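Local coordinates for protein transcriptional activator, putative (Pyrococcus furiosus, PDB 1RTW) that is of unknown function but belongs to the all-helical TENA/THI-4/PQQC family and is a putative transcriptional activator, at residues B[5-10]-B[124-129]; B[116-121]-B[173-178]; B[130-135]-B[196-201]. One frame throughout, in Å; residues are numbered along the deposited sequence.

Contact 1: B[5-10]-B[124-129]; sequences ELIKEN and ALYCEE
Tyr126 reaches from helix 118-142 to Leu6 and Ile7 on helix 2-8, the nearest CA atoms, those of Ile7 and Cys127, being 8.6 Å apart. Its CB points toward helix 2-8, and CG, anti to the backbone N (chi1 176°), carries the ring on the same way. CB and CG themselves meet nothing of 5-10, and the contact begins at the ring's flank. There CD2 lies 4.5 Å from Leu6 CD1, a loose apolar touch. From CE2 outward the nearer methyl is Ile7 CD1, which is 4.4 Å from Tyr126 CZ. The tip makes the tightest approach: Tyr126 OH sits 3.5 Å from Ile7 CD1, a van der Waals contact of a hydroxyl with a methyl. Both methyls meet the ring obliquely, and the side chains of Ile7 and Tyr126 cross at about a right angle. Ile7 gets there through its longer branch, CG1 lying beside the backbone N and CD1 extending from it. Within 5-10, Asn10 ND2 donates to Leu6 O at 2.9 Å, nearly straight (N-H...O 173°), with that oxygen in the plane of the Asn10 amide. This bond fixes the rotation of the amide. Elsewhere on helix 2-8, Glu5 forms a salt bridge with Arg188. Tyr126 also packs on Ile168, Glu169 and Leu172 of helix 159-176, while Leu6 also rests on Phe191 of helix 181-201. A tyrosine thus wedged where several helices converge joins the N-terminal helix to the body of the all-helical bundle, the haem-oxygenase-like fold of the TENA/THI-4/PQQC family.

Contact 2: B[116-121]-B[173-178]; sequences GSFLEG and NSLAEK
Leu175 and Ala176, near the C-terminal end of helix 159-176, meet Phe118 and Leu119 in the first turn of helix 118-142. Ahead of them in sequence, Asn173 turns elsewhere: its OD1 accepts from the backbone N of Ser3, which ties this helix to the N-terminus of the chain. Leu175 touches both Phe118 and Leu119, its CA standing 7.1 Å from Leu119 CA. Its CB points toward helix 118-142 and lies 4.5 Å from Leu119 CD1. Further out, its CD1 comes to 3.7 Å from Phe118 CE2 and 4.0 Å from Phe118 CD2, so one methyl rests obliquely against one flank of the ring, and the two side chains cross nearly at right angles. In Phe118, CG anti to the backbone N (chi1 -177°) swings the ring out to where Leu175 CD1 meets it. Ala176 adds its backbone, the CA lying 4.3 Å from Leu119 CD1. Lys178, poorly ordered, makes a cation-pi contact with Phe182 of the second subunit. On the other segment, the start of helix 118-142 is fixed by a capping box: Glu120 N donates to Ser117 OG at 3.1 Å, and Ser117 N returns a bond to the anti lone pair of Glu120 OE1 at 2.8 Å. Between the segments themselves there is no hydrogen bond or ion pair. Cohesion therefore comes from burying the leucines, the alanine and the phenylalanine ring, while Ser117 and Glu120 pair with each other and Asn173 bonds to Ser3.

Contact 3: B[130-135]-B[196-201]; sequences KAYYEA and KFELIF
The carboxylate of Glu198, on helix 181-201, lies against Ala131 and Tyr132 of helix 118-142. Its OE1 is 3.6 Å from Ala131 CB and equally 3.6 Å from Tyr132 CD2, with Tyr132 CE2 only slightly farther. The ring is approached obliquely, and its plane stands 87° from that of the carboxylate. Lower on the glutamate, CG packs 3.7 Å from Ala131 CB; the small alanine faces the other helix and permits a CA-to-CA approach of 7.2 Å between Ala131 and Glu198. A bend at chi2 (-66°) folds the glutamate chain and keeps its head close to the alanine methyl. No hydrogen bond crosses between the segments.

In the next shell, Glu198 OE2 is hydrogen-bonded to Tyr105 OH of helix 100-115, which helps fix the carboxylate, and Tyr132 OH is bonded to Trp39 NE1 of helix 33-60. Aromatic neighbours hold the Tyr132 ring: Trp136 and Trp156 meet it edge-to-face, and Trp202 lies at about 20° to its plane. Away from this face, Lys130 NZ and Glu134 OE2 form a salt bridge along their own helix. A phosphate ion, probably from the crystallisation liquor, lies about 4 Å from the Tyr132 side chain; such ions often mark pockets, and this buried acidic and aromatic cluster may line one inside the helical bundle.

How the contacts relate
All three contacts use helix 118-142: contact 2 at its beginning, contact 1 further on and contact 3 beyond that. Contacts 1 and 3 have centres about 10 Å apart and touch directly, Ile7 CD1 lying 3.7 Å from Lys130 CE. Contact 2 is centred about 13 Å from contact 1, its segment 116-121 lying just before 124-129 with no other touch, and about 20 Å from contact 3, with nearest atoms about 10 Å apart. Its partner helix 159-176 precedes helix 181-201, the partner in contact 3. Phosphate, probably from the crystallisation liquor, is bound near Tyr132 of contact 3 and also near Glu128 and Glu129 of contact 1, the latter pairings undecided; it may mark a pocket.

Contact 1: B[5-10]-B[124-129]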
loop_
_atom_site.group_PDB
_atom_site.type_symbol
_atom_site.label_atom_id
_atom_site.label_comp_id
_atom_site.label_asym_id
_atom_site.label_seq_id
_atom_site.Cartn_x
_atom_site.Cartn_y
_atom_site.Cartn_z
ATOM N N GLU B 5 -8.232 11.491 26.546
ATOM C CA GLU B 5 -9.287 10.487 26.584
ATOM C C GLU B 5 -8.665 9.108 26.378
ATOM O O GLU B 5 -8.928 8.174 27.141
ATOM C CB GLU B 5 -10.312 10.745 25.485
ATOM C CG GLU B 5 -11.165 11.983 25.697
ATOM C CD GLU B 5 -12.098 12.266 24.526
ATOM O OE1 GLU B 5 -12.438 11.326 23.770
ATOM O OE2 GLU B 5 -12.492 13.441 24.362
ATOM N N LEU B 6 -7.840 8.996 25.339
ATOM C CA LEU B 6 -7.160 7.752 25.004
ATOM C C LEU B 6 -6.403 7.200 26.201
ATOM O O LEU B 6 -6.535 6.025 26.537
ATOM C CB LEU B 6 -6.190 7.984 23.847
ATOM C CG LEU B 6 -6.827 8.258 22.486
ATOM C CD1 LEU B 6 -5.743 8.567 21.484
ATOM C CD2 LEU B 6 -7.654 7.061 22.029
ATOM N N ILE B 7 -5.637 8.068 26.855
ATOM C CA ILE B 7 -4.845 7.691 28.019
ATOM C C ILE B 7 -5.676 7.257 29.218
ATOM O O ILE B 7 -5.338 6.283 29.888
ATOM C CB ILE B 7 -3.894 8.839 28.420
ATOM C CG1 ILE B 7 -2.762 8.933 27.396
ATOM C CG2 ILE B 7 -3.331 8.620 29.823
ATOM C CD1 ILE B 7 -1.886 10.147 27.553
ATOM N N LYS B 8 -6.772 7.971 29.463
ATOM C CA LYS B 8 -7.669 7.694 30.582
ATOM C C LYS B 8 -8.307 6.304 30.523
ATOM O O LYS B 8 -8.327 5.578 31.518
ATOM C CB LYS B 8 -8.759 8.775 30.645
ATOM C CG LYS B 8 -9.723 8.655 31.825
ATOM C CD LYS B 8 -10.756 9.784 31.842
ATOM C CE LYS B 8 -11.686 9.728 30.634
ATOM N NZ LYS B 8 -12.659 10.860 30.619
ATOM N N GLU B 9 -8.758 5.914 29.338
ATOM C CA GLU B 9 -9.422 4.631 29.152
ATOM C C GLU B 9 -8.500 3.412 29.026
ATOM O O GLU B 9 -8.972 2.279 28.943
ATOM C CB GLU B 9 -10.425 4.768 27.999
ATOM C CG GLU B 9 -10.522 3.638 26.993
ATOM C CD GLU B 9 -11.173 4.091 25.693
ATOM O OE1 GLU B 9 -11.712 3.234 24.962
ATOM O OE2 GLU B 9 -11.137 5.308 25.394
ATOM N N ASN B 10 -7.188 3.653 29.039
ATOM C CA ASN B 10 -6.183 2.583 28.972
ATOM C C ASN B 10 -5.191 2.720 30.119
ATOM O O ASN B 10 -4.160 2.042 30.138
ATOM C CB ASN B 10 -5.392 2.611 27.655
ATOM C CG ASN B 10 -6.226 2.231 26.459
ATOM O OD1 ASN B 10 -6.325 1.063 26.104
ATOM N ND2 ASN B 10 -6.819 3.223 25.820
ATOM N N ALA B 124 -1.779 5.524 16.454
ATOM C CA ALA B 124 -0.789 4.504 16.820
ATOM C C ALA B 124 0.574 5.154 17.073
ATOM O O ALA B 124 1.299 4.758 17.995
ATOM C CB ALA B 124 -0.671 3.445 15.729
ATOM N N LEU B 125 0.904 6.164 16.265
ATOM C CA LEU B 125 2.163 6.872 16.409
ATOM C C LEU B 125 2.227 7.530 17.787
ATOM O O LEU B 125 3.180 7.324 18.532
ATOM C CB LEU B 125 2.324 7.930 15.318
ATOM C CG LEU B 125 3.568 8.821 15.476
ATOM C CD1 LEU B 125 4.827 7.986 15.288
ATOM C CD2 LEU B 125 3.526 9.926 14.468
ATOM N N TYR B 126 1.190 8.295 18.122
ATOM C CA TYR B 126 1.114 8.980 19.410
ATOM C C TYR B 126 1.329 8.015 20.558
ATOM O O TYR B 126 2.174 8.242 21.420
ATOM C CB TYR B 126 -0.254 9.660 19.592
ATOM C CG TYR B 126 -0.425 10.306 20.954
ATOM C CD1 TYR B 126 0.494 11.245 21.417
ATOM C CD2 TYR B 126 -1.483 9.953 21.789
ATOM C CE1 TYR B 126 0.369 11.815 22.671
ATOM C CE2 TYR B 126 -1.625 10.523 23.055
ATOM C CZ TYR B 126 -0.690 11.453 23.490
ATOM O OH TYR B 126 -0.797 12.020 24.742
ATOM N N CYS B 127 0.537 6.952 20.565
ATOM C CA CYS B 127 0.609 5.931 21.596
ATOM C C CYS B 127 2.030 5.400 21.804
ATOM O O CYS B 127 2.540 5.405 22.917
ATOM C CB CYS B 127 -0.351 4.794 21.243
ATOM S SG CYS B 127 -0.473 3.493 22.471
ATOM N N GLU B 128 2.669 4.961 20.726
ATOM C CA GLU B 128 4.037 4.439 20.772
ATOM C C GLU B 128 5.070 5.433 21.324
ATOM O O GLU B 128 5.982 5.052 22.059
ATOM C CB GLU B 128 4.459 4.008 19.359
ATOM C CG GLU B 128 5.971 4.136 19.068
ATOM C CD GLU B 128 6.279 4.591 17.646
ATOM O OE1 GLU B 128 5.359 4.965 16.899
ATOM O OE2 GLU B 128 7.452 4.571 17.250
ATOM N N GLU B 129 4.974 6.689 20.903
ATOM C CA GLU B 129 5.925 7.701 21.360
ATOM C C GLU B 129 5.638 8.134 22.783
ATOM O O GLU B 129 6.546 8.248 23.594
ATOM C CB GLU B 129 5.931 8.920 20.421
ATOM C CG GLU B 129 6.154 8.597 18.938
ATOM C CD GLU B 129 7.514 7.969 18.646
ATOM O OE1 GLU B 129 7.943 7.110 19.421
ATOM O OE2 GLU B 129 8.148 8.297 17.624
#

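Contact 2: B[116-121]-B[173-178]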
loop_
_atom_site.group_PDB
_atom_site.type_symbol
_atom_site.label_atom_id
_atom_site.label_comp_id
_atom_site.label_asym_id
_atom_site.label_seq_id
_atom_site.Cartn_x
_atom_site.Cartn_y
_atom_site.Cartn_z
ATOM N N GLY B 116 -5.236 0.986 7.360
ATOM C CA GLY B 116 -6.087 1.773 8.232
ATOM C C GLY B 116 -6.248 3.192 7.754
ATOM O O GLY B 116 -5.685 3.575 6.736
ATOM N N SER B 117 -7.059 3.962 8.469
ATOM C CA SER B 117 -7.277 5.373 8.153
ATOM C C SER B 117 -6.050 6.140 8.672
ATOM O O SER B 117 -5.307 5.623 9.508
ATOM C CB SER B 117 -8.513 5.868 8.892
ATOM O OG SER B 117 -8.292 5.819 10.292
ATOM N N PHE B 118 -5.858 7.374 8.212
ATOM C CA PHE B 118 -4.716 8.164 8.668
ATOM C C PHE B 118 -4.801 8.383 10.182
ATOM O O PHE B 118 -3.794 8.283 10.893
ATOM C CB PHE B 118 -4.650 9.512 7.942
ATOM C CG PHE B 118 -3.456 10.345 8.321
ATOM C CD1 PHE B 118 -2.171 9.910 8.028
ATOM C CD2 PHE B 118 -3.612 11.560 8.979
ATOM C CE1 PHE B 118 -1.071 10.659 8.378
ATOM C CE2 PHE B 118 -2.508 12.323 9.334
ATOM C CZ PHE B 118 -1.238 11.869 9.034
ATOM N N LEU B 119 -6.028 8.610 10.658
ATOM C CA LEU B 119 -6.320 8.840 12.066
ATOM C C LEU B 119 -5.851 7.671 12.932
ATOM O O LEU B 119 -5.248 7.863 13.991
ATOM C CB LEU B 119 -7.828 9.062 12.249
ATOM C CG LEU B 119 -8.298 9.221 13.702
ATOM C CD1 LEU B 119 -7.768 10.533 14.290
ATOM C CD2 LEU B 119 -9.825 9.153 13.785
ATOM N N GLU B 120 -6.190 6.457 12.517
ATOM C CA GLU B 120 -5.764 5.267 13.248
ATOM C C GLU B 120 -4.231 5.198 13.267
ATOM O O GLU B 120 -3.612 4.923 14.301
ATOM C CB GLU B 120 -6.311 4.018 12.570
ATOM C CG GLU B 120 -7.836 3.837 12.648
ATOM C CD GLU B 120 -8.302 2.593 11.893
ATOM O OE1 GLU B 120 -8.299 2.604 10.639
ATOM O OE2 GLU B 120 -8.657 1.592 12.553
ATOM N N GLY B 121 -3.629 5.477 12.115
ATOM C CA GLY B 121 -2.189 5.442 12.006
ATOM C C GLY B 121 -1.524 6.455 12.915
ATOM O O GLY B 121 -0.608 6.120 13.667
ATOM N N ASN B 173 -4.999 15.561 18.465
ATOM C CA ASN B 173 -6.190 16.164 19.050
ATOM C C ASN B 173 -6.974 16.985 18.042
ATOM O O ASN B 173 -8.200 16.957 18.024
ATOM C CB ASN B 173 -5.797 17.044 20.234
ATOM C CG ASN B 173 -5.558 16.244 21.484
ATOM O OD1 ASN B 173 -6.132 15.171 21.661
ATOM N ND2 ASN B 173 -4.729 16.771 22.377
ATOM N N SER B 174 -6.236 17.697 17.202
ATOM C CA SER B 174 -6.795 18.553 16.168
ATOM C C SER B 174 -7.412 17.781 14.995
ATOM O O SER B 174 -8.336 18.280 14.342
ATOM C CB SER B 174 -5.699 19.487 15.663
ATOM O OG SER B 174 -6.189 20.369 14.679
ATOM N N LEU B 175 -6.849 16.605 14.701
ATOM C CA LEU B 175 -7.314 15.719 13.628
ATOM C C LEU B 175 -8.584 15.015 14.079
ATOM O O LEU B 175 -9.491 14.754 13.282
ATOM C CB LEU B 175 -6.267 14.648 13.333
ATOM C CG LEU B 175 -5.282 14.789 12.172
ATOM C CD1 LEU B 175 -4.246 13.675 12.289
ATOM C CD2 LEU B 175 -6.014 14.704 10.834
ATOM N N ALA B 176 -8.602 14.637 15.352
ATOM C CA ALA B 176 -9.742 13.957 15.939
ATOM C C ALA B 176 -10.967 14.868 15.935
ATOM O O ALA B 176 -12.057 14.440 15.572
ATOM C CB ALA B 176 -9.411 13.524 17.361
ATOM N N GLU B 177 -10.763 16.143 16.255
ATOM C CA GLU B 177 -11.864 17.099 16.311
ATOM C C GLU B 177 -12.646 17.313 15.026
ATOM O O GLU B 177 -13.690 17.968 15.047
ATOM C CB GLU B 177 -11.407 18.443 16.886
ATOM C CG GLU B 177 -10.889 18.363 18.321
ATOM C CD GLU B 177 -11.697 17.414 19.212
ATOM O OE1 GLU B 177 -12.923 17.618 19.362
ATOM O OE2 GLU B 177 -11.097 16.463 19.767
ATOM N N LYS B 178 -12.143 16.796 13.909
ATOM C CA LYS B 178 -12.860 16.936 12.643
ATOM C C LYS B 178 -13.293 15.583 12.095
ATOM O O LYS B 178 -13.574 15.428 10.908
ATOM C CB LYS B 178 -12.066 17.747 11.611
ATOM C CG LYS B 178 -10.639 17.308 11.370
ATOM C CD LYS B 178 -9.947 18.289 10.434
ATOM C CE LYS B 178 -8.476 17.943 10.238
ATOM N NZ LYS B 178 -7.812 18.872 9.280
#

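Contact 3: B[130-135]-B[196-201]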
loop_
_atom_site.group_PDB
_atom_site.type_symbol
_atom_site.label_atom_id
_atom_site.label_comp_id
_atom_site.label_asym_id
_atom_site.label_seq_id
_atom_site.Cartn_x
_atom_site.Cartn_y
_atom_site.Cartn_z
ATOM N N LYS B 130 4.360 8.356 23.075
ATOM C CA LYS B 130 3.927 8.780 24.396
ATOM C C LYS B 130 4.227 7.698 25.435
ATOM O O LYS B 130 4.627 8.000 26.565
ATOM C CB LYS B 130 2.438 9.121 24.357
ATOM C CG LYS B 130 1.817 9.471 25.688
ATOM C CD LYS B 130 2.363 10.758 26.255
ATOM C CE LYS B 130 1.633 11.125 27.528
ATOM N NZ LYS B 130 2.267 12.292 28.187
ATOM N N ALA B 131 4.072 6.438 25.041
ATOM C CA ALA B 131 4.352 5.324 25.937
ATOM C C ALA B 131 5.819 5.319 26.361
ATOM O O ALA B 131 6.126 5.185 27.549
ATOM C CB ALA B 131 4.014 4.014 25.271
ATOM N N TYR B 132 6.723 5.484 25.395
ATOM C CA TYR B 132 8.150 5.471 25.696
ATOM C C TYR B 132 8.603 6.697 26.466
ATOM O O TYR B 132 9.511 6.615 27.303
ATOM C CB TYR B 132 8.972 5.287 24.423
ATOM C CG TYR B 132 9.641 3.940 24.354
ATOM C CD1 TYR B 132 10.921 3.803 23.831
ATOM C CD2 TYR B 132 9.006 2.800 24.852
ATOM C CE1 TYR B 132 11.563 2.557 23.809
ATOM C CE2 TYR B 132 9.639 1.553 24.837
ATOM C CZ TYR B 132 10.915 1.436 24.314
ATOM O OH TYR B 132 11.532 0.197 24.293
ATOM N N TYR B 133 7.952 7.825 26.201
ATOM C CA TYR B 133 8.278 9.063 26.893
ATOM C C TYR B 133 7.993 8.880 28.382
ATOM O O TYR B 133 8.838 9.184 29.220
ATOM C CB TYR B 133 7.470 10.230 26.323
ATOM C CG TYR B 133 7.725 11.561 27.005
ATOM C CD1 TYR B 133 9.020 12.016 27.237
ATOM C CD2 TYR B 133 6.662 12.357 27.425
ATOM C CE1 TYR B 133 9.252 13.235 27.875
ATOM C CE2 TYR B 133 6.875 13.577 28.063
ATOM C CZ TYR B 133 8.168 14.015 28.286
ATOM O OH TYR B 133 8.373 15.237 28.902
ATOM N N GLU B 134 6.829 8.325 28.697
ATOM C CA GLU B 134 6.444 8.090 30.087
ATOM C C GLU B 134 7.320 7.061 30.804
ATOM O O GLU B 134 7.780 7.307 31.923
ATOM C CB GLU B 134 4.973 7.673 30.170
ATOM C CG GLU B 134 3.993 8.777 29.798
ATOM C CD GLU B 134 4.122 10.008 30.676
ATOM O OE1 GLU B 134 4.343 9.857 31.896
ATOM O OE2 GLU B 134 4.004 11.132 30.148
ATOM N N ALA B 135 7.575 5.929 30.148
ATOM C CA ALA B 135 8.386 4.856 30.728
ATOM C C ALA B 135 9.794 5.299 31.076
ATOM O O ALA B 135 10.267 5.075 32.187
ATOM C CB ALA B 135 8.433 3.667 29.789
ATOM N N LYS B 196 -1.277 -2.558 24.538
ATOM C CA LYS B 196 -1.013 -3.942 24.931
ATOM C C LYS B 196 0.344 -4.406 24.401
ATOM O O LYS B 196 1.084 -5.118 25.081
ATOM C CB LYS B 196 -2.118 -4.861 24.398
ATOM C CG LYS B 196 -3.462 -4.672 25.081
ATOM C CD LYS B 196 -4.526 -5.599 24.507
ATOM C CE LYS B 196 -5.909 -5.295 25.119
ATOM N NZ LYS B 196 -7.006 -6.174 24.594
ATOM N N PHE B 197 0.657 -3.998 23.175
ATOM C CA PHE B 197 1.917 -4.344 22.541
ATOM C C PHE B 197 3.082 -3.712 23.285
ATOM O O PHE B 197 4.114 -4.354 23.474
ATOM C CB PHE B 197 1.917 -3.916 21.074
ATOM C CG PHE B 197 1.357 -4.951 20.141
ATOM C CD1 PHE B 197 1.881 -6.239 20.121
ATOM C CD2 PHE B 197 0.338 -4.634 19.261
ATOM C CE1 PHE B 197 1.397 -7.198 19.229
ATOM C CE2 PHE B 197 -0.152 -5.582 18.370
ATOM C CZ PHE B 197 0.381 -6.867 18.354
ATOM N N GLU B 198 2.902 -2.468 23.724
ATOM C CA GLU B 198 3.929 -1.752 24.483
ATOM C C GLU B 198 4.202 -2.473 25.798
ATOM O O GLU B 198 5.350 -2.663 26.202
ATOM C CB GLU B 198 3.466 -0.322 24.793
ATOM C CG GLU B 198 3.653 0.666 23.649
ATOM C CD GLU B 198 5.121 0.909 23.324
ATOM O OE1 GLU B 198 5.910 1.114 24.263
ATOM O OE2 GLU B 198 5.499 0.886 22.136
ATOM N N LEU B 199 3.125 -2.858 26.472
ATOM C CA LEU B 199 3.232 -3.561 27.747
ATOM C C LEU B 199 3.947 -4.902 27.597
ATOM O O LEU B 199 4.767 -5.273 28.424
ATOM C CB LEU B 199 1.842 -3.799 28.331
ATOM C CG LEU B 199 1.833 -4.731 29.548
ATOM C CD1 LEU B 199 2.597 -4.111 30.707
ATOM C CD2 LEU B 199 0.403 -5.055 29.944
ATOM N N ILE B 200 3.600 -5.626 26.543
ATOM C CA ILE B 200 4.159 -6.935 26.263
ATOM C C ILE B 200 5.619 -6.894 25.824
ATOM O O ILE B 200 6.397 -7.794 26.147
ATOM C CB ILE B 200 3.300 -7.641 25.176
ATOM C CG1 ILE B 200 1.943 -8.028 25.769
ATOM C CG2 ILE B 200 4.005 -8.870 24.618
ATOM C CD1 ILE B 200 0.945 -8.504 24.728
ATOM N N PHE B 201 5.997 -5.845 25.104
ATOM C CA PHE B 201 7.361 -5.740 24.619
ATOM C C PHE B 201 8.408 -5.814 25.725
ATOM O O PHE B 201 9.465 -6.424 25.539
ATOM C CB PHE B 201 7.540 -4.460 23.805
ATOM C CG PHE B 201 8.627 -4.544 22.787
ATOM C CD1 PHE B 201 9.947 -4.249 23.131
ATOM C CD2 PHE B 201 8.333 -4.909 21.471
ATOM C CE1 PHE B 201 10.959 -4.314 22.175
ATOM C CE2 PHE B 201 9.330 -4.978 20.502
ATOM C CZ PHE B 201 10.649 -4.680 20.852
#